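Local coordinates for phosphosugar isomerase (Escherichia coli O6:H1, PDB 5UQI), which probably interconverts D-arabinose 5-phosphate and D-ribulose 5-phosphate, as a sugar isomerase domain of the GutQ/KpsF subfamily with arabinose 5-phosphate bound in its pocket, at residues A63-S67 with T68-S72; F13-N16 with E17-A20; F74-G77 with T78-V81; S30-A33 with N34-K37. All blocks are in the same frame, centred on the assembly; numbering follows the deposited sequence.

Interaction 1. Residues A63-S67 with T68-S72; sequences ATFAS and TGTPS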
ATOM      1  N   ALA A  63      -4.222   6.903   6.310  1.00 11.65           N
ATOM      2  CA  ALA A  63      -4.983   8.110   6.560  1.00 12.57           C
ATOM      3  C   ALA A  63      -6.168   8.201   5.576  1.00 13.06           C
ATOM      4  O   ALA A  63      -7.262   8.564   5.981  1.00 13.66           O
ATOM      5  CB  ALA A  63      -4.052   9.334   6.457  1.00 12.81           C
ATOM      6  N   THR A  64      -5.934   7.817   4.323  1.00 12.91           N
ATOM      7  CA  THR A  64      -7.013   7.883   3.284  1.00 12.97           C
ATOM      8  C   THR A  64      -8.106   6.842   3.596  1.00 13.17           C
ATOM      9  O   THR A  64      -9.298   7.152   3.509  1.00 14.86           O
ATOM     10  CB  THR A  64      -6.356   7.684   1.925  1.00 14.68           C
ATOM     11  OG1 THR A  64      -5.767   8.988   1.632  1.00 18.49           O
ATOM     12  CG2 THR A  64      -7.406   7.479   0.851  1.00 16.52           C
ATOM     13  N   PHE A  65      -7.702   5.632   4.018  1.00 13.83           N
ATOM     14  CA  PHE A  65      -8.723   4.651   4.407  1.00 13.71           C
ATOM     15  C   PHE A  65      -9.551   5.228   5.531  1.00 14.63           C
ATOM     16  O   PHE A  65     -10.794   5.209   5.478  1.00 13.94           O
ATOM     17  CB  PHE A  65      -8.035   3.329   4.925  1.00 13.48           C
ATOM     18  CG  PHE A  65      -7.792   2.302   3.840  1.00 13.80           C
ATOM     19  CD1 PHE A  65      -7.143   2.603   2.602  1.00 13.58           C
ATOM     20  CD2 PHE A  65      -8.126   1.001   4.130  1.00 18.49           C
ATOM     21  CE1 PHE A  65      -6.992   1.607   1.616  1.00 15.62           C
ATOM     22  CE2 PHE A  65      -7.921   0.003   3.164  1.00 18.08           C
ATOM     23  CZ  PHE A  65      -7.364   0.313   1.937  1.00 17.04           C
ATOM     24  N   ALA A  66      -8.901   5.781   6.569  1.00 13.18           N
ATOM     25  CA  ALA A  66      -9.647   6.262   7.729  1.00 13.18           C
ATOM     26  C   ALA A  66     -10.597   7.409   7.373  1.00 13.25           C
ATOM     27  O   ALA A  66     -11.767   7.458   7.871  1.00 14.13           O
ATOM     28  CB  ALA A  66      -8.676   6.747   8.796  1.00 14.16           C
ATOM     29  N   SER A  67     -10.110   8.315   6.558  1.00 13.23           N
ATOM     30  CA  SER A  67     -10.861   9.558   6.209  1.00 14.57           C
ATOM     31  C   SER A  67     -12.040   9.229   5.332  1.00 17.58           C
ATOM     32  O   SER A  67     -12.948  10.074   5.274  1.00 19.52           O
ATOM     33  CB  SER A  67      -9.959  10.553   5.516  1.00 17.69           C
ATOM     34  OG  SER A  67      -9.502  10.086   4.321  1.00 23.47           O
ATOM     35  N   THR A  68     -12.038   8.057   4.726  1.00 14.40           N
ATOM     36  CA  THR A  68     -13.141   7.656   3.817  1.00 14.29           C
ATOM     37  C   THR A  68     -13.943   6.515   4.406  1.00 14.17           C
ATOM     38  O   THR A  68     -14.727   5.910   3.652  1.00 15.68           O
ATOM     39  CB  THR A  68     -12.622   7.303   2.444  1.00 15.77           C
ATOM     40  OG1 THR A  68     -11.728   6.188   2.528  1.00 15.26           O
ATOM     41  CG2 THR A  68     -11.858   8.478   1.777  1.00 19.31           C
ATOM     42  N   GLY A  69     -13.803   6.220   5.696  1.00 14.06           N
ATOM     43  CA  GLY A  69     -14.702   5.313   6.389  1.00 15.40           C
ATOM     44  C   GLY A  69     -14.235   3.925   6.763  1.00 17.65           C
ATOM     45  O   GLY A  69     -15.013   3.138   7.255  1.00 17.78           O
ATOM     46  N   THR A  70     -12.949   3.627   6.524  1.00 15.83           N
ATOM     47  CA  THR A  70     -12.397   2.331   6.931  1.00 14.24           C
ATOM     48  C   THR A  70     -11.312   2.584   8.034  1.00 15.05           C
ATOM     49  O   THR A  70     -10.214   2.965   7.658  1.00 15.13           O
ATOM     50  CB  THR A  70     -11.774   1.658   5.704  1.00 17.03           C
ATOM     51  OG1 THR A  70     -12.801   1.486   4.691  1.00 18.84           O
ATOM     52  CG2 THR A  70     -11.193   0.290   6.091  1.00 18.26           C
ATOM     53  N   PRO A  71     -11.608   2.354   9.325  1.00 13.76           N
ATOM     54  CA  PRO A  71     -10.672   2.663  10.399  1.00 13.54           C
ATOM     55  C   PRO A  71      -9.349   1.925  10.079  1.00 14.53           C
ATOM     56  O   PRO A  71      -9.337   0.706   9.847  1.00 15.48           O
ATOM     57  CB  PRO A  71     -11.362   2.160  11.661  1.00 16.32           C
ATOM     58  CG  PRO A  71     -12.834   2.561  11.319  1.00 17.46           C
ATOM     59  CD  PRO A  71     -12.962   2.110   9.892  1.00 16.10           C
ATOM     60  N   SER A  72      -8.265   2.677  10.195  1.00 12.95           N
ATOM     61  CA  SER A  72      -6.944   2.192   9.735  1.00 13.02           C
ATOM     62  C   SER A  72      -5.896   3.049  10.399  1.00 14.95           C
ATOM     63  O   SER A  72      -6.139   4.197  10.673  1.00 15.76           O
ATOM     64  CB  SER A  72      -6.865   2.424   8.239  1.00 15.45           C
ATOM     65  OG  SER A  72      -5.655   1.999   7.695  1.00 16.11           O
TER
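Phe65 O takes two backbone N-H groups from opposite faces of its carbonyl plane: Thr70 N at 2.9 Å on one face and Thr68 N at 3.2 Å on the other. The first of these, with Gly69 N to Ala66 O, makes the Schellman motif that ends helix 52-67. Gly69 is its C-prime residue; phi is 107° there, and at such backbone angles a side chain would be jammed against the carbonyl oxygen of Thr68. The Gly69 N to Ala66 O bond is 3.2 Å long and nearly straight, although the donor stands well above the carbonyl plane. Just before Gly69, the Thr68 side chain reaches back one turn along the helix. Its OG1 lies between the backbone N and the carbonyl carbon (chi1 62°) and donates to Thr64 O at 2.8 Å, while Thr68 N adds a weak bond to the same oxygen. Thr64 O, in the last turn, therefore keeps partners where the helical pattern runs out. In the same turn, Thr68 O accepts a hydrogen bond from Ser173 of helix 156-175, the helix against which Thr64 and Phe65 also pack. The loop then reverses beside Phe65 and enters strand 72-76, the outermost strand within this chain of the parallel sheet in this SIS domain. Methyl CG2 of Thr70 meets CD2 of the Phe65 ring at 3.7 Å. The hydroxyl of Ser72 is bonded to Val46 O on the neighbouring strand, and Ser72 CB rests on Phe65 CB at 3.6 Å.

Interaction 2. Residues F13-N16 with E17-A20; sequences FMHN and ELKA
Phe13 O accepts the N-H of Glu17 at 3.2 Å, and CG of Glu17 lies alongside the same carbonyl oxygen. The Glu17 chain runs extended beyond CG and carries its carboxylate away from residues 13-16, to where OE1 is hydrogen-bonded to Thr159 of helix 156-175. Met14 O follows with Leu18 N at 2.9 Å, the donor lying in the carbonyl plane. His15 makes the main side-chain contact. Its CG is anti to the backbone N (chi1 175°), which swings the imidazole along the helix toward the next turn. There CG of Lys19 sits over one face of the ring, 4.1 Å from the centroid and 25° off the normal, a CH-pi contact displaced toward the rim. CD of Lys19 approaches NE2 of His15 to 3.5 Å, before the lysine chain bends at chi3 and chi4; Lys19 NZ ends 5.4 Å from NE2 of His15, so the two polar ends do not touch. Leu18 CD2 lies obliquely beside the ring, 4.2 Å from ND1 of His15. All this belongs to helix 3-25, the long N-terminal helix, whose i to i+4 ladder also includes Lys19 N to His15 O. The imidazole and lysine lie on its exposed side, while Ala20 is buried against Cys156 and Val160 of helix 156-175. Asn16 closes the run: its O takes Ala20 N at 3.1 Å, and its side-chain ND2 bonds Ala147 O, tying this turn to the loop ahead of helix 156-175.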
ATOM      1  N   PHE A  13      10.225  12.689 -16.565  1.00 20.38           N
ATOM      2  CA  PHE A  13      10.114  11.856 -15.372  1.00 19.23           C
ATOM      3  C   PHE A  13       8.645  11.644 -15.029  1.00 18.79           C
ATOM      4  O   PHE A  13       8.254  10.557 -14.588  1.00 18.79           O
ATOM      5  CB  PHE A  13      10.873  12.495 -14.217  1.00 20.04           C
ATOM      6  CG  PHE A  13      12.379  12.491 -14.393  1.00 18.73           C
ATOM      7  CD1 PHE A  13      13.096  11.301 -14.539  1.00 20.79           C
ATOM      8  CD2 PHE A  13      13.083  13.686 -14.399  1.00 18.05           C
ATOM      9  CE1 PHE A  13      14.503  11.309 -14.708  1.00 21.65           C
ATOM     10  CE2 PHE A  13      14.494  13.690 -14.524  1.00 19.14           C
ATOM     11  CZ  PHE A  13      15.206  12.515 -14.705  1.00 21.17           C
ATOM     12  N   MET A  14       7.834  12.701 -15.161  1.00 18.70           N
ATOM     13  CA  MET A  14       6.389  12.590 -14.939  1.00 16.43           C
ATOM     14  C   MET A  14       5.759  11.568 -15.846  1.00 18.99           C
ATOM     15  O   MET A  14       4.934  10.769 -15.419  1.00 18.37           O
ATOM     16  CB  MET A  14       5.664  13.962 -15.085  1.00 17.31           C
ATOM     17  CG  MET A  14       6.181  15.025 -14.138  1.00 19.59           C
ATOM     18  SD  MET A  14       5.097  16.468 -14.307  1.00 24.25           S
ATOM     19  CE  MET A  14       3.500  15.916 -13.720  1.00 25.40           C
ATOM     20  N   HIS A  15       6.201  11.589 -17.112  1.00 18.97           N
ATOM     21  CA  HIS A  15       5.661  10.651 -18.058  1.00 22.06           C
ATOM     22  C   HIS A  15       6.023   9.191 -17.717  1.00 20.02           C
ATOM     23  O   HIS A  15       5.151   8.313 -17.892  1.00 18.96           O
ATOM     24  CB  HIS A  15       6.189  11.030 -19.458  1.00 24.51           C
ATOM     25  CG  HIS A  15       5.806  10.056 -20.526  1.00 33.96           C
ATOM     26  ND1 HIS A  15       4.527   9.959 -21.031  1.00 38.94           N
ATOM     27  CD2 HIS A  15       6.547   9.130 -21.177  1.00 37.12           C
ATOM     28  CE1 HIS A  15       4.495   9.000 -21.942  1.00 35.51           C
ATOM     29  NE2 HIS A  15       5.709   8.495 -22.062  1.00 38.72           N
ATOM     30  N   ASN A  16       7.246   8.955 -17.194  1.00 19.59           N
ATOM     31  CA  ASN A  16       7.630   7.602 -16.778  1.00 20.09           C
ATOM     32  C   ASN A  16       6.636   7.131 -15.699  1.00 20.03           C
ATOM     33  O   ASN A  16       6.205   5.961 -15.696  1.00 20.95           O
ATOM     34  CB  ASN A  16       9.058   7.567 -16.210  1.00 21.28           C
ATOM     35  CG  ASN A  16      10.097   7.636 -17.305  1.00 27.93           C
ATOM     36  OD1 ASN A  16       9.737   7.549 -18.485  1.00 30.73           O
ATOM     37  ND2 ASN A  16      11.365   7.767 -16.938  1.00 31.31           N
ATOM     38  N   GLU A  17       6.309   8.018 -14.765  1.00 18.46           N
ATOM     39  CA  GLU A  17       5.353   7.609 -13.687  1.00 19.37           C
ATOM     40  C   GLU A  17       3.953   7.354 -14.213  1.00 18.59           C
ATOM     41  O   GLU A  17       3.274   6.379 -13.848  1.00 19.92           O
ATOM     42  CB  GLU A  17       5.314   8.630 -12.501  1.00 18.81           C
ATOM     43  CG  GLU A  17       6.654   8.733 -11.821  1.00 21.58           C
ATOM     44  CD  GLU A  17       6.550   9.278 -10.420  1.00 24.38           C
ATOM     45  OE1 GLU A  17       5.415   9.420  -9.905  1.00 28.01           O
ATOM     46  OE2 GLU A  17       7.618   9.600  -9.878  1.00 23.34           O
ATOM     47  N   LEU A  18       3.546   8.191 -15.167  1.00 18.54           N
ATOM     48  CA  LEU A  18       2.271   8.023 -15.823  1.00 20.61           C
ATOM     49  C   LEU A  18       2.217   6.636 -16.492  1.00 21.00           C
ATOM     50  O   LEU A  18       1.209   5.952 -16.350  1.00 23.41           O
ATOM     51  CB  LEU A  18       2.099   9.144 -16.862  1.00 23.74           C
ATOM     52  CG  LEU A  18       0.769   9.184 -17.669  1.00 32.43           C
ATOM     53  CD1 LEU A  18      -0.347   9.801 -16.847  1.00 36.82           C
ATOM     54  CD2 LEU A  18       0.932   9.986 -18.957  1.00 37.71           C
ATOM     55  N   LYS A  19       3.286   6.251 -17.183  1.00 20.55           N
ATOM     56  CA  LYS A  19       3.304   4.938 -17.865  1.00 24.24           C
ATOM     57  C   LYS A  19       3.155   3.784 -16.878  1.00 23.80           C
ATOM     58  O   LYS A  19       2.452   2.811 -17.148  1.00 21.36           O
ATOM     59  CB  LYS A  19       4.569   4.758 -18.686  1.00 25.34           C
ATOM     60  CG  LYS A  19       4.546   5.584 -19.968  1.00 32.27           C
ATOM     61  CD  LYS A  19       5.830   5.291 -20.761  1.00 42.15           C
ATOM     62  CE  LYS A  19       5.807   3.900 -21.418  1.00 49.40           C
ATOM     63  NZ  LYS A  19       7.166   3.285 -21.542  1.00 56.46           N
ATOM     64  N   ALA A  20       3.833   3.914 -15.748  1.00 22.50           N
ATOM     65  CA  ALA A  20       3.776   2.843 -14.716  1.00 20.46           C
ATOM     66  C   ALA A  20       2.342   2.673 -14.207  1.00 22.95           C
ATOM     67  O   ALA A  20       1.886   1.558 -13.971  1.00 22.51           O
ATOM     68  CB  ALA A  20       4.759   3.203 -13.602  1.00 20.53           C
TER

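Interaction 3. Residues F74-G77 with T78-V81; sequences FVHG and TEAV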
ATOM      1  N   PHE A  74      -1.180   3.341  10.712  1.00 12.26           N
ATOM      2  CA  PHE A  74       0.111   2.897  10.232  1.00 10.73           C
ATOM      3  C   PHE A  74       1.011   2.523  11.387  1.00 11.79           C
ATOM      4  O   PHE A  74       1.080   3.238  12.409  1.00 12.96           O
ATOM      5  CB  PHE A  74       0.735   4.107   9.472  1.00 12.23           C
ATOM      6  CG  PHE A  74       2.197   3.877   9.136  1.00 12.90           C
ATOM      7  CD1 PHE A  74       2.564   2.966   8.141  1.00 14.14           C
ATOM      8  CD2 PHE A  74       3.214   4.598   9.820  1.00 14.76           C
ATOM      9  CE1 PHE A  74       3.933   2.783   7.798  1.00 16.58           C
ATOM     10  CE2 PHE A  74       4.588   4.360   9.443  1.00 15.84           C
ATOM     11  CZ  PHE A  74       4.925   3.480   8.464  1.00 16.47           C
ATOM     12  N   VAL A  75       1.772   1.411  11.183  1.00 11.04           N
ATOM     13  CA  VAL A  75       2.837   0.985  12.109  1.00 12.01           C
ATOM     14  C   VAL A  75       4.075   0.828  11.286  1.00 10.36           C
ATOM     15  O   VAL A  75       4.125   0.075  10.295  1.00 11.02           O
ATOM     16  CB  VAL A  75       2.469  -0.342  12.785  1.00 12.85           C
ATOM     17  CG1 VAL A  75       3.673  -0.854  13.576  1.00 15.23           C
ATOM     18  CG2 VAL A  75       1.284  -0.157  13.736  1.00 14.50           C
ATOM     19  N   HIS A  76       5.130   1.553  11.671  1.00 10.81           N
ATOM     20  CA  HIS A  76       6.405   1.397  10.942  1.00 11.19           C
ATOM     21  C   HIS A  76       7.012   0.041  11.180  1.00 12.70           C
ATOM     22  O   HIS A  76       6.960  -0.465  12.289  1.00 13.45           O
ATOM     23  CB  HIS A  76       7.326   2.518  11.456  1.00 12.95           C
ATOM     24  CG  HIS A  76       8.609   2.627  10.696  1.00 12.96           C
ATOM     25  ND1 HIS A  76       9.719   1.852  11.039  1.00 13.99           N
ATOM     26  CD2 HIS A  76       8.981   3.390   9.641  1.00 13.77           C
ATOM     27  CE1 HIS A  76      10.705   2.142  10.204  1.00 13.15           C
ATOM     28  NE2 HIS A  76      10.302   3.109   9.387  1.00 13.70           N
ATOM     29  N   GLY A  77       7.584  -0.554  10.119  1.00 11.79           N
ATOM     30  CA  GLY A  77       8.060  -1.962  10.251  1.00 13.76           C
ATOM     31  C   GLY A  77       9.153  -2.137  11.308  1.00 14.20           C
ATOM     32  O   GLY A  77       9.201  -3.145  12.032  1.00 14.81           O
ATOM     33  N   THR A  78      10.052  -1.154  11.482  1.00 12.75           N
ATOM     34  CA  THR A  78      11.048  -1.262  12.565  1.00 13.64           C
ATOM     35  C   THR A  78      10.438  -1.010  13.898  1.00 13.89           C
ATOM     36  O   THR A  78      10.707  -1.720  14.858  1.00 14.59           O
ATOM     37  CB  THR A  78      12.178  -0.207  12.347  1.00 13.59           C
ATOM     38  OG1 THR A  78      12.891  -0.682  11.193  1.00 14.98           O
ATOM     39  CG2 THR A  78      13.151  -0.153  13.524  1.00 14.30           C
ATOM     40  N   GLU A  79       9.585  -0.018  14.005  1.00 12.04           N
ATOM     41  CA  GLU A  79       8.939   0.160  15.298  1.00 12.86           C
ATOM     42  C   GLU A  79       8.100  -1.074  15.717  1.00 13.02           C
ATOM     43  O   GLU A  79       8.035  -1.385  16.916  1.00 13.68           O
ATOM     44  CB  GLU A  79       8.023   1.413  15.284  1.00 13.42           C
ATOM     45  CG  GLU A  79       8.860   2.706  14.957  1.00 17.34           C
ATOM     46  CD  GLU A  79       9.970   2.915  15.982  1.00 20.50           C
ATOM     47  OE1 GLU A  79       9.650   2.742  17.224  1.00 22.86           O
ATOM     48  OE2 GLU A  79      11.175   3.088  15.621  1.00 17.31           O
ATOM     49  N   ALA A  80       7.490  -1.775  14.734  1.00 12.26           N
ATOM     50  CA  ALA A  80       6.741  -2.974  15.034  1.00 12.68           C
ATOM     51  C   ALA A  80       7.578  -3.967  15.837  1.00 12.52           C
ATOM     52  O   ALA A  80       7.086  -4.526  16.792  1.00 13.79           O
ATOM     53  CB  ALA A  80       6.297  -3.586  13.699  1.00 13.67           C
ATOM     54  N   VAL A  81       8.836  -4.164  15.429  1.00 12.90           N
ATOM     55  CA  VAL A  81       9.628  -5.249  16.102  1.00 12.80           C
ATOM     56  C   VAL A  81      10.283  -4.719  17.384  1.00 14.06           C
ATOM     57  O   VAL A  81      11.002  -5.435  18.085  1.00 15.44           O
ATOM     58  CB  VAL A  81      10.646  -5.883  15.136  1.00 13.13           C
ATOM     59  CG1 VAL A  81       9.907  -6.551  13.982  1.00 16.07           C
ATOM     60  CG2 VAL A  81      11.788  -4.930  14.713  1.00 13.62           C
TER
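Thr78 sets its CB against the imidazole edge of His76, in the ring plane and 3.5 Å from both ND1 and CE1 of that histidine. Thr78 N is 3.1 Å from ND1 of His76. His76 CG is anti to its own backbone N (chi1 -172°), a rotation that lays the ring beside the start of the helix; His76 is the N-cap of helix 77-84, where strand 72-76 gives way to the helix. Glu79 comes next. Its CG packs at 3.8 Å on CB of His76, and the chain is then bent at chi2, leaving OE2 of Glu79 5.0 Å from ND1 of His76, too far for direct contact. Ala80 N donates to His76 O at 2.8 Å, nearly along the C=O axis. The Ala80 methyl turns back toward residues 74-77, where CB of Ala80 touches Val75 CG1 at 3.8 Å and Gly77 O at 3.4 Å. Val75 is pinned in the sheet by backbone bonds to Phe48, and Gly77 pairs likewise with Gly50, so the end of strand 72-76 stays aligned with strand 46-50. The bound arabinose 5-phosphate is about 9 Å from the His76 side chain, which touches Val51 of the sugar pocket. With OE2 and ND1 apart, strand and helix are joined by a backbone bond from Ala80 to His76 and by side-chain packing, and no salt bridge forms between Glu79 and His76.

Interaction 4. Residues S30-A33 with N34-K37; sequences SEFA and NLIK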
ATOM      1  N   SER A  30      -6.686  -9.350 -11.006  1.00 24.14           N
ATOM      2  CA  SER A  30      -7.599 -10.477 -10.613  1.00 27.18           C
ATOM      3  C   SER A  30      -7.907 -10.593  -9.134  1.00 28.76           C
ATOM      4  O   SER A  30      -9.083 -10.779  -8.750  1.00 31.52           O
ATOM      5  CB  SER A  30      -7.028 -11.788 -11.145  1.00 30.59           C
ATOM      6  OG  SER A  30      -7.071 -11.677 -12.558  1.00 40.48           O
ATOM      7  N   GLU A  31      -6.871 -10.423  -8.302  1.00 22.14           N
ATOM      8  CA  GLU A  31      -7.040 -10.619  -6.847  1.00 22.76           C
ATOM      9  C   GLU A  31      -7.668  -9.429  -6.136  1.00 22.69           C
ATOM     10  O   GLU A  31      -7.910  -9.484  -4.942  1.00 22.43           O
ATOM     11  CB  GLU A  31      -5.673 -10.999  -6.207  1.00 24.05           C
ATOM     12  CG  GLU A  31      -4.577  -9.945  -6.210  1.00 24.82           C
ATOM     13  CD  GLU A  31      -3.815  -9.714  -7.538  1.00 30.80           C
ATOM     14  OE1 GLU A  31      -4.450  -9.550  -8.602  1.00 38.38           O
ATOM     15  OE2 GLU A  31      -2.564  -9.630  -7.562  1.00 27.58           O
ATOM     16  N   PHE A  32      -7.982  -8.378  -6.875  1.00 22.25           N
ATOM     17  CA  PHE A  32      -8.581  -7.175  -6.207  1.00 21.36           C
ATOM     18  C   PHE A  32      -9.972  -7.366  -5.685  1.00 21.46           C
ATOM     19  O   PHE A  32     -10.356  -6.727  -4.684  1.00 20.95           O
ATOM     20  CB  PHE A  32      -8.463  -5.929  -7.066  1.00 22.33           C
ATOM     21  CG  PHE A  32      -7.086  -5.324  -7.005  1.00 22.91           C
ATOM     22  CD1 PHE A  32      -5.979  -5.971  -7.524  1.00 22.59           C
ATOM     23  CD2 PHE A  32      -6.896  -4.150  -6.314  1.00 27.84           C
ATOM     24  CE1 PHE A  32      -4.703  -5.416  -7.476  1.00 24.44           C
ATOM     25  CE2 PHE A  32      -5.603  -3.623  -6.207  1.00 26.93           C
ATOM     26  CZ  PHE A  32      -4.536  -4.235  -6.808  1.00 26.09           C
ATOM     27  N   ALA A  33     -10.754  -8.253  -6.317  1.00 22.22           N
ATOM     28  CA  ALA A  33     -12.051  -8.537  -5.752  1.00 22.34           C
ATOM     29  C   ALA A  33     -11.909  -9.230  -4.406  1.00 22.23           C
ATOM     30  O   ALA A  33     -12.610  -8.875  -3.445  1.00 22.46           O
ATOM     31  CB  ALA A  33     -12.861  -9.382  -6.733  1.00 23.36           C
ATOM     32  N   ASN A  34     -11.009 -10.225  -4.316  1.00 23.55           N
ATOM     33  CA  ASN A  34     -10.763 -10.882  -3.034  1.00 22.79           C
ATOM     34  C   ASN A  34     -10.219  -9.862  -2.013  1.00 20.27           C
ATOM     35  O   ASN A  34     -10.624  -9.910  -0.849  1.00 21.56           O
ATOM     36  CB  ASN A  34      -9.748 -11.995  -3.172  1.00 27.14           C
ATOM     37  CG  ASN A  34     -10.373 -13.236  -3.722  1.00 34.57           C
ATOM     38  OD1 ASN A  34     -11.603 -13.414  -3.663  1.00 36.89           O
ATOM     39  ND2 ASN A  34      -9.556 -14.085  -4.262  1.00 35.52           N
ATOM     40  N   LEU A  35      -9.406  -8.913  -2.485  1.00 19.74           N
ATOM     41  CA  LEU A  35      -8.872  -7.872  -1.559  1.00 18.63           C
ATOM     42  C   LEU A  35     -10.028  -7.076  -0.936  1.00 18.31           C
ATOM     43  O   LEU A  35     -10.099  -6.873   0.305  1.00 18.49           O
ATOM     44  CB  LEU A  35      -7.859  -6.998  -2.306  1.00 17.49           C
ATOM     45  CG  LEU A  35      -7.365  -5.766  -1.496  1.00 19.46           C
ATOM     46  CD1 LEU A  35      -6.578  -6.247  -0.254  1.00 19.88           C
ATOM     47  CD2 LEU A  35      -6.491  -4.917  -2.381  1.00 19.25           C
ATOM     48  N   ILE A  36     -10.960  -6.648  -1.796  1.00 18.45           N
ATOM     49  CA  ILE A  36     -12.108  -5.887  -1.319  1.00 19.23           C
ATOM     50  C   ILE A  36     -12.923  -6.687  -0.298  1.00 18.68           C
ATOM     51  O   ILE A  36     -13.311  -6.172   0.743  1.00 18.70           O
ATOM     52  CB  ILE A  36     -13.004  -5.377  -2.495  1.00 20.38           C
ATOM     53  CG1 ILE A  36     -12.304  -4.268  -3.281  1.00 22.31           C
ATOM     54  CG2 ILE A  36     -14.375  -4.907  -1.974  1.00 21.64           C
ATOM     55  CD1 ILE A  36     -12.143  -2.963  -2.544  1.00 24.66           C
ATOM     56  N   LYS A  37     -13.235  -7.942  -0.613  1.00 21.16           N
ATOM     57  CA  LYS A  37     -13.982  -8.793   0.302  1.00 22.01           C
ATOM     58  C   LYS A  37     -13.337  -9.006   1.647  1.00 21.55           C
ATOM     59  O   LYS A  37     -14.009  -8.925   2.648  1.00 22.23           O
ATOM     60  CB  LYS A  37     -14.268 -10.130  -0.382  1.00 22.88           C
ATOM     61  CG  LYS A  37     -15.124  -9.936  -1.621  1.00 29.20           C
ATOM     62  CD  LYS A  37     -15.357 -11.255  -2.346  1.00 32.02           C
ATOM     63  CE  LYS A  37     -16.035 -11.006  -3.676  1.00 37.14           C
ATOM     64  NZ  LYS A  37     -16.129 -12.298  -4.409  1.00 42.35           N
TER
HETATM   65  O   HOH W   1     -10.237 -11.840  -6.524  1.00 32.23           O
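Phe32 and Leu35 meet one turn apart, with CD2 of the phenylalanine ring 4.0 Å from CD2 of the leucine. Their first torsions differ: Phe32 CG stands anti to its carbonyl carbon (chi1 -79°), whereas Leu35 CG stands anti to its backbone N (chi1 173°), and this pairing brings the leucine methyl obliquely beside the ring. Ile36 turns CG1 back over the preceding turn, 3.4 Å from Phe32 O, the oxygen that accepts Ile36 N at 3.0 Å. These residues lie in the first turns of helix 32-41, which lies against the SIS sheet: Leu35 packs on strands 120-124 and 137-140, and Phe32 and Ile36 meet helix 156-175. Glu31 O receives Leu35 N at 2.9 Å, while the carboxylate of Glu31 bends away to bond Glu140 N at the end of strand 137-140. On the solvent side, Lys37 is extended beyond CG, and its CG lies 3.3 Å from Ala33 O, which also takes Lys37 N. One water bridges the first turn, donating to Ser30 O at 2.7 Å and accepting from Asn34 N at 2.8 Å.

Along the chain the order is interaction 2, interaction 4, interaction 1, interaction 3. Interaction 2 lies within the N-terminal helix 3-25 and interaction 4 at the start of the next helix, 32-41, their centres about 26 Å apart. Interactions 1 and 3 adjoin in sequence and bracket strand 72-76, one leading into it from helix 52-67, the other leaving it for helix 77-84, with centres about 19 Å apart. Interactions 1, 2 and 4 all pack side chains against helix 156-175, which is thus a shared neighbour of three contacts that do not touch one another. Interaction 3 lies across the chain's centre from interactions 2 and 4; it is the contact of the four set at the carboxyl end of strand 72-76, near the bound sugar phosphate.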